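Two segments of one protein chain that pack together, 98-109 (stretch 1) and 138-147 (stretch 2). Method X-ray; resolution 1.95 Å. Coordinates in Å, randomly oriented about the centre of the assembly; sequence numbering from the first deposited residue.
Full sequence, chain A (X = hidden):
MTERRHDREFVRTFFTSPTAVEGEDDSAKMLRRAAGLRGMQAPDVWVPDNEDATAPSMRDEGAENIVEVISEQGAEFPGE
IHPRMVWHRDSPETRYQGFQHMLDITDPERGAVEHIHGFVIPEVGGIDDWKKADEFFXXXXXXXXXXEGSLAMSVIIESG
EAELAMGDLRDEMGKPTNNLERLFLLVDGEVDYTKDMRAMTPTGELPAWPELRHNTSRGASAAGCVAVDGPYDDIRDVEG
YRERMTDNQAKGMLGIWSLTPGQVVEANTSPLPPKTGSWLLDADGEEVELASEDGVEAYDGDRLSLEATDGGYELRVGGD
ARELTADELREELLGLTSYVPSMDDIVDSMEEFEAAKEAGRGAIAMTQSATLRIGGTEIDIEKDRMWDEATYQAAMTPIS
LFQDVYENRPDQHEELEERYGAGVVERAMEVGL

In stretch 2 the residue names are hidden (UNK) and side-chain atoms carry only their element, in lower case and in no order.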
ATOM      1  N   GLY A  98     -18.813  -9.723  25.604  1.00 35.42           N
ATOM      2  CA  GLY A  98     -17.653  -8.895  25.939  1.00 32.95           C
ATOM      3  C   GLY A  98     -18.134  -7.707  26.707  1.00 34.22           C
ATOM      4  O   GLY A  98     -17.518  -7.310  27.684  1.00 36.51           O
ATOM      5  N   PHE A  99     -19.301  -7.183  26.343  1.00 33.77           N
ATOM      6  CA  PHE A  99     -19.822  -6.144  27.180  1.00 35.23           C
ATOM      7  C   PHE A  99     -20.141  -6.662  28.623  1.00 35.52           C
ATOM      8  O   PHE A  99     -19.885  -5.943  29.569  1.00 34.76           O
ATOM      9  CB  PHE A  99     -21.166  -5.746  26.571  1.00 34.55           C
ATOM     10  CG  PHE A  99     -21.977  -4.804  27.428  1.00 36.93           C
ATOM     11  CD1 PHE A  99     -21.445  -3.628  27.892  1.00 36.67           C
ATOM     12  CD2 PHE A  99     -23.288  -5.125  27.742  1.00 43.92           C
ATOM     13  CE1 PHE A  99     -22.186  -2.729  28.684  1.00 41.52           C
ATOM     14  CE2 PHE A  99     -24.065  -4.254  28.516  1.00 50.32           C
ATOM     15  CZ  PHE A  99     -23.518  -3.042  28.978  1.00 46.85           C
ATOM     16  N   GLN A 100     -20.821  -7.794  28.784  1.00 35.03           N
ATOM     17  CA  GLN A 100     -21.109  -8.219  30.178  1.00 40.53           C
ATOM     18  C   GLN A 100     -19.853  -8.410  31.026  1.00 37.85           C
ATOM     19  O   GLN A 100     -19.802  -7.963  32.166  1.00 41.04           O
ATOM     20  CB  GLN A 100     -21.885  -9.527  30.219  1.00 39.27           C
ATOM     21  CG  GLN A 100     -23.104  -9.580  29.323  1.00 46.17           C
ATOM     22  CD  GLN A 100     -23.722 -10.995  29.282  1.00 57.40           C
ATOM     23  OE1 GLN A 100     -23.487 -11.771  28.350  1.00 64.65           O
ATOM     24  NE2 GLN A 100     -24.532 -11.326  30.292  1.00 58.53           N
ATOM     25  N   HIS A 101     -18.821  -8.998  30.425  1.00 38.02           N
ATOM     26  CA  HIS A 101     -17.516  -9.104  31.104  1.00 38.36           C
ATOM     27  C   HIS A 101     -16.953  -7.752  31.444  1.00 39.45           C
ATOM     28  O   HIS A 101     -16.435  -7.651  32.562  1.00 37.73           O
ATOM     29  CB  HIS A 101     -16.510 -10.050  30.414  1.00 36.07           C
ATOM     30  CG  HIS A 101     -16.861 -11.507  30.554  1.00 40.85           C
ATOM     31  ND1 HIS A 101     -16.470 -12.490  29.665  1.00 42.72           N
ATOM     32  CD2 HIS A 101     -17.600 -12.146  31.500  1.00 40.26           C
ATOM     33  CE1 HIS A 101     -16.924 -13.672  30.058  1.00 36.14           C
ATOM     34  NE2 HIS A 101     -17.595 -13.481  31.177  1.00 41.15           N
ATOM     35  N   MET A 102     -17.067  -6.695  30.610  1.00 35.60           N
ATOM     36  CA  MET A 102     -16.432  -5.443  30.972  1.00 36.38           C
ATOM     37  C   MET A 102     -17.197  -4.829  32.099  1.00 36.83           C
ATOM     38  O   MET A 102     -16.647  -4.066  32.934  1.00 37.94           O
ATOM     39  CB  MET A 102     -16.512  -4.327  29.868  1.00 38.46           C
ATOM     40  CG  MET A 102     -15.735  -4.618  28.623  1.00 44.28           C
ATOM     41  SD  MET A 102     -15.663  -3.283  27.346  1.00 49.32           S
ATOM     42  CE  MET A 102     -15.890  -1.870  28.346  1.00 31.30           C
ATOM     43  N   LEU A 103     -18.508  -5.050  32.037  1.00 36.33           N
ATOM     44  CA  LEU A 103     -19.343  -4.481  33.076  1.00 40.33           C
ATOM     45  C   LEU A 103     -18.934  -5.100  34.475  1.00 41.13           C
ATOM     46  O   LEU A 103     -18.793  -4.366  35.458  1.00 43.94           O
ATOM     47  CB  LEU A 103     -20.786  -4.804  32.712  1.00 40.11           C
ATOM     48  CG  LEU A 103     -21.926  -4.172  33.522  1.00 47.83           C
ATOM     49  CD1 LEU A 103     -21.969  -2.635  33.479  1.00 44.17           C
ATOM     50  CD2 LEU A 103     -23.262  -4.798  33.100  1.00 50.46           C
ATOM     51  N   ASP A 104     -18.769  -6.416  34.560  1.00 43.17           N
ATOM     52  CA  ASP A 104     -18.299  -7.125  35.790  1.00 43.59           C
ATOM     53  C   ASP A 104     -16.940  -6.625  36.254  1.00 45.29           C
ATOM     54  O   ASP A 104     -16.768  -6.201  37.416  1.00 46.00           O
ATOM     55  CB  ASP A 104     -18.141  -8.638  35.534  1.00 43.81           C
ATOM     56  CG  ASP A 104     -19.443  -9.327  35.236  1.00 44.66           C
ATOM     57  OD1 ASP A 104     -20.495  -8.737  35.577  1.00 52.43           O
ATOM     58  OD2 ASP A 104     -19.420 -10.454  34.669  1.00 50.86           O
ATOM     59  N   ILE A 105     -15.979  -6.606  35.324  1.00 44.10           N
ATOM     60  CA  ILE A 105     -14.621  -6.179  35.630  1.00 41.79           C
ATOM     61  C   ILE A 105     -14.565  -4.772  36.200  1.00 43.90           C
ATOM     62  O   ILE A 105     -13.729  -4.534  37.089  1.00 41.29           O
ATOM     63  CB  ILE A 105     -13.666  -6.414  34.456  1.00 42.28           C
ATOM     64  CG1 ILE A 105     -13.598  -7.922  34.215  1.00 40.36           C
ATOM     65  CG2 ILE A 105     -12.322  -5.787  34.687  1.00 38.92           C
ATOM     66  CD1 ILE A 105     -13.044  -8.325  32.828  1.00 49.80           C
ATOM     67  N   THR A 106     -15.431  -3.843  35.776  1.00 39.82           N
ATOM     68  CA  THR A 106     -15.244  -2.466  36.257  1.00 40.90           C
ATOM     69  C   THR A 106     -16.110  -2.136  37.466  1.00 40.05           C
ATOM     70  O   THR A 106     -16.189  -0.988  37.890  1.00 40.60           O
ATOM     71  CB  THR A 106     -15.641  -1.428  35.144  1.00 39.92           C
ATOM     72  OG1 THR A 106     -16.892  -1.884  34.619  1.00 42.78           O
ATOM     73  CG2 THR A 106     -14.645  -1.508  33.975  1.00 41.34           C
ATOM     74  N   ASP A 107     -16.837  -3.096  38.001  1.00 44.22           N
ATOM     75  CA  ASP A 107     -17.611  -2.813  39.230  1.00 47.73           C
ATOM     76  C   ASP A 107     -16.623  -2.252  40.265  1.00 48.50           C
ATOM     77  O   ASP A 107     -15.689  -2.955  40.603  1.00 50.21           O
ATOM     78  CB  ASP A 107     -18.196  -4.139  39.722  1.00 48.06           C
ATOM     79  CG  ASP A 107     -19.039  -4.009  40.990  1.00 51.92           C
ATOM     80  OD1 ASP A 107     -19.054  -2.944  41.660  1.00 55.60           O
ATOM     81  OD2 ASP A 107     -19.705  -5.029  41.267  1.00 52.72           O
ATOM     82  N   PRO A 108     -16.772  -1.005  40.734  1.00 48.72           N
ATOM     83  CA  PRO A 108     -15.800  -0.301  41.565  1.00 50.88           C
ATOM     84  C   PRO A 108     -15.691  -0.917  42.996  1.00 53.75           C
ATOM     85  O   PRO A 108     -14.648  -0.818  43.637  1.00 51.70           O
ATOM     86  CB  PRO A 108     -16.411   1.103  41.692  1.00 50.76           C
ATOM     87  CG  PRO A 108     -17.328   1.210  40.532  1.00 51.58           C
ATOM     88  CD  PRO A 108     -17.961  -0.163  40.518  1.00 50.82           C
ATOM     89  N   GLU A 109     -16.756  -1.592  43.424  1.00 55.22           N
ATOM     90  CA  GLU A 109     -16.751  -2.380  44.652  1.00 59.00           C
ATOM     91  C   GLU A 109     -15.694  -3.481  44.592  1.00 58.27           C
ATOM     92  O   GLU A 109     -15.215  -3.911  45.642  1.00 57.03           O
ATOM     93  CB  GLU A 109     -18.146  -2.973  44.937  1.00 59.01           C
ATOM     94  CG  GLU A 109     -19.025  -1.910  45.593  1.00 66.96           C
ATOM     95  CD  GLU A 109     -20.325  -2.480  46.092  1.00 77.06           C
ATOM     96  OE1 GLU A 109     -20.388  -2.772  47.311  1.00 83.78           O
ATOM     97  OE2 GLU A 109     -21.254  -2.675  45.271  1.00 79.64           O
ATOM     98  N   UNK A 138     -19.349   3.534  26.917  1.00 29.43           N
ATOM     99  CA  UNK A 138     -20.095   4.624  27.525  1.00 29.74           C
ATOM    100  C   UNK A 138     -21.107   4.076  28.577  1.00 31.56           C
ATOM    101  O   UNK A 138     -21.271   4.655  29.661  1.00 33.66           O
ATOM    102  c   UNK A 138     -20.816   5.433  26.411  1.00 30.66           C
ATOM    103  c   UNK A 138     -21.559   6.610  27.053  1.00 30.74           C
ATOM    104  o   UNK A 138     -19.784   5.984  25.577  1.00 32.01           O
ATOM    105  N   UNK A 139     -21.852   3.063  28.198  1.00 29.92           N
ATOM    106  CA  UNK A 139     -22.803   2.468  29.181  1.00 34.41           C
ATOM    107  C   UNK A 139     -22.089   1.961  30.458  1.00 35.28           C
ATOM    108  O   UNK A 139     -22.543   2.310  31.547  1.00 36.20           O
ATOM    109  c   UNK A 139     -23.628   1.383  28.517  1.00 34.58           C
ATOM    110  c   UNK A 139     -25.270   1.083  26.604  1.00 35.43           C
ATOM    111  c   UNK A 139     -24.721   2.066  27.638  1.00 34.47           C
ATOM    112  c   UNK A 139     -24.330   0.462  29.560  1.00 34.87           C
ATOM    113  N   UNK A 140     -21.028   1.173  30.330  1.00 34.51           N
ATOM    114  CA  UNK A 140     -20.194   0.737  31.467  1.00 35.95           C
ATOM    115  C   UNK A 140     -19.762   1.865  32.361  1.00 37.30           C
ATOM    116  O   UNK A 140     -19.985   1.773  33.593  1.00 38.70           O
ATOM    117  c   UNK A 140     -18.976  -0.073  30.975  1.00 36.18           C
ATOM    118  c   UNK A 140     -17.954  -0.192  32.089  1.00 37.65           C
ATOM    119  c   UNK A 140     -19.439  -1.381  30.388  1.00 34.71           C
ATOM    120  N   UNK A 141     -19.136   2.910  31.809  1.00 35.32           N
ATOM    121  CA  UNK A 141     -18.828   4.142  32.523  1.00 35.97           C
ATOM    122  C   UNK A 141     -19.964   4.733  33.344  1.00 38.41           C
ATOM    123  O   UNK A 141     -19.822   5.062  34.545  1.00 37.64           O
ATOM    124  o   UNK A 141     -15.058   5.543  29.705  1.00 35.21           O
ATOM    125  o   UNK A 141     -17.079   6.295  29.270  1.00 36.76           O
ATOM    126  c   UNK A 141     -16.813   4.752  31.139  1.00 35.03           C
ATOM    127  c   UNK A 141     -16.278   5.603  29.963  1.00 38.76           C
ATOM    128  c   UNK A 141     -18.182   5.240  31.653  1.00 32.97           C
ATOM    129  N   UNK A 142     -21.094   4.914  32.676  1.00 35.91           N
ATOM    130  CA  UNK A 142     -22.235   5.510  33.359  1.00 39.60           C
ATOM    131  C   UNK A 142     -22.796   4.549  34.431  1.00 39.39           C
ATOM    132  O   UNK A 142     -23.171   5.000  35.501  1.00 40.92           O
ATOM    133  c   UNK A 142     -23.332   5.940  32.379  1.00 37.68           C
ATOM    134  n   UNK A 142     -22.194   8.934  30.565  1.00 43.18           N
ATOM    135  n   UNK A 142     -23.573   8.448  32.136  1.00 45.09           N
ATOM    136  c   UNK A 142     -23.029   7.257  31.714  1.00 42.48           C
ATOM    137  c   UNK A 142     -22.125   7.578  30.754  1.00 41.88           C
ATOM    138  c   UNK A 142     -23.088   9.439  31.402  1.00 47.45           C
ATOM    139  N   UNK A 143     -22.857   3.263  34.163  1.00 38.59           N
ATOM    140  CA  UNK A 143     -23.431   2.295  35.088  1.00 41.68           C
ATOM    141  C   UNK A 143     -22.563   2.272  36.373  1.00 44.10           C
ATOM    142  O   UNK A 143     -23.092   1.992  37.443  1.00 44.24           O
ATOM    143  c   UNK A 143     -24.642   0.729  33.516  1.00 47.45           C
ATOM    144  o   UNK A 143     -26.285   0.443  35.200  1.00 53.88           O
ATOM    145  c   UNK A 143     -23.503   0.882  34.511  1.00 41.41           C
ATOM    146  o   UNK A 143     -26.769   1.933  33.633  1.00 50.76           O
ATOM    147  c   UNK A 143     -26.005   1.065  34.143  1.00 58.25           C
ATOM    148  N   UNK A 144     -21.293   2.659  36.325  1.00 43.08           N
ATOM    149  CA  UNK A 144     -20.397   2.363  37.448  1.00 44.71           C
ATOM    150  C   UNK A 144     -19.832   3.668  37.969  1.00 45.82           C
ATOM    151  O   UNK A 144     -18.839   3.647  38.683  1.00 46.81           O
ATOM    152  n   UNK A 144     -20.689  -0.500  37.817  1.00 40.83           N
ATOM    153  c   UNK A 144     -20.890  -1.783  37.568  1.00 37.79           C
ATOM    154  n   UNK A 144     -20.008  -2.166  36.667  1.00 40.08           N
ATOM    155  c   UNK A 144     -19.237  -1.083  36.304  1.00 36.68           C
ATOM    156  c   UNK A 144     -19.681  -0.018  37.015  1.00 37.60           C
ATOM    157  c   UNK A 144     -19.260   1.412  37.054  1.00 42.88           C
ATOM    158  N   UNK A 145     -20.465   4.774  37.600  1.00 43.13           N
ATOM    159  CA  UNK A 145     -20.011   6.120  37.897  1.00 45.69           C
ATOM    160  C   UNK A 145     -18.571   6.476  37.594  1.00 45.77           C
ATOM    161  O   UNK A 145     -17.967   7.291  38.303  1.00 44.66           O
ATOM    162  N   UNK A 146     -18.003   5.903  36.536  1.00 43.81           N
ATOM    163  CA  UNK A 146     -16.701   6.379  36.068  1.00 41.71           C
ATOM    164  C   UNK A 146     -16.829   7.648  35.252  1.00 42.60           C
ATOM    165  O   UNK A 146     -17.904   7.922  34.705  1.00 43.44           O
ATOM    166  c   UNK A 146     -15.989   5.298  35.248  1.00 39.99           C
ATOM    167  c   UNK A 146     -16.148   3.927  35.897  1.00 41.73           C
ATOM    168  c   UNK A 146     -15.617   2.887  34.963  1.00 37.24           C
ATOM    169  c   UNK A 146     -15.290   3.870  37.236  1.00 41.90           C
ATOM    170  N   UNK A 147     -15.762   8.432  35.119  1.00 40.43           N
ATOM    171  CA  UNK A 147     -15.912   9.625  34.296  1.00 44.35           C
ATOM    172  C   UNK A 147     -16.127   9.195  32.822  1.00 42.60           C
ATOM    173  O   UNK A 147     -15.541   8.211  32.349  1.00 38.10           O
ATOM    174  c   UNK A 147     -14.682  10.518  34.383  1.00 45.03           C
ATOM    175  c   UNK A 147     -14.518  11.184  35.748  1.00 53.66           C
ATOM    176  o   UNK A 147     -13.358  11.171  36.208  1.00 55.33           O
ATOM    177  o   UNK A 147     -15.458  11.807  36.310  1.00 59.16           O
TER

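Position 138 carries one carbon bearing an oxygen and a second carbon, and it reaches nothing on stretch 1. That branch is Thr138, whose hydroxyl is hydrogen-bonded elsewhere in the structure.

Position 139 has four carbons, forked at the first, with one arm two carbons long. Its short arm meets Phe99. This is Ile139, with CG2 3.6 Å from Phe99 CZ.

Position 140 has three carbons, the first carrying the other two, and points toward stretch 1 where the two backbones come nearest: its CA lies 5.5 Å from Leu103 CA. One arm lies against Phe99, Met102 and Leu103 and the other against the Thr106 hydroxyl. Such a compact fork is Val140. Its CG2 sits 3.5 Å from Phe99 CE1 and 4.1 Å from Met102 CE, while CG1 packs 3.2 Å from Thr106 OG1.

Position 141 shows three carbons, the third carrying two oxygens, and points away from stretch 1. Two terminal oxygens make it a carboxylate on a three-carbon chain: Glu141.

Position 142 has one carbon and then a five-membered ring of three carbons and two nitrogens, out of reach of stretch 1: His142.

Position 143 again has three carbons ending in two oxygens, but its first carbon touches Leu103. It is Glu143, with CB 4.0 Å from Leu103 CD1.

Position 144 repeats the ring of three carbons and two nitrogens, now directed toward stretch 1. A ring nitrogen lies near Leu103 O, a ring carbon near Thr106 OG1, and one face lies under Asp107 and Pro108. It is His144, the first residue to leave helical geometry. NE2 donates a hydrogen bond to Leu103 O at 2.8 Å, and CD2 lies 3.0 Å from Thr106 OG1. Asp107 CA stands 3.7 Å from the His144 ring centroid and Pro108 CD 4.2 Å from it, both CH-pi contacts.

Position 145 has no side-chain atoms, and its phi of 50° favours what it is, Gly145.

Position 146 has four carbons, forked at the second, and turns toward Thr106. It is Leu146, with CD1 4.3 Å from Thr106 CB.

Position 147 has two carbons, the second carrying two oxygens, far from stretch 1: Asp147.

The contact has two parts. Between helices inclined at 28°, Val140 fills the close approach against Phe99, Met102 and Leu103. Past its own helix, His144 meets the end of the first helix and the residues just after it, its one hydrogen bond across the contact fixing the ring on Leu103 O. Thr106 keeps its hydroxyl occupied locally, OG1 donating to Met102 O at 2.8 Å, so it can face Val140 without needing a partner there.

Stretch 2 (138-147) TIVEHEHGLD
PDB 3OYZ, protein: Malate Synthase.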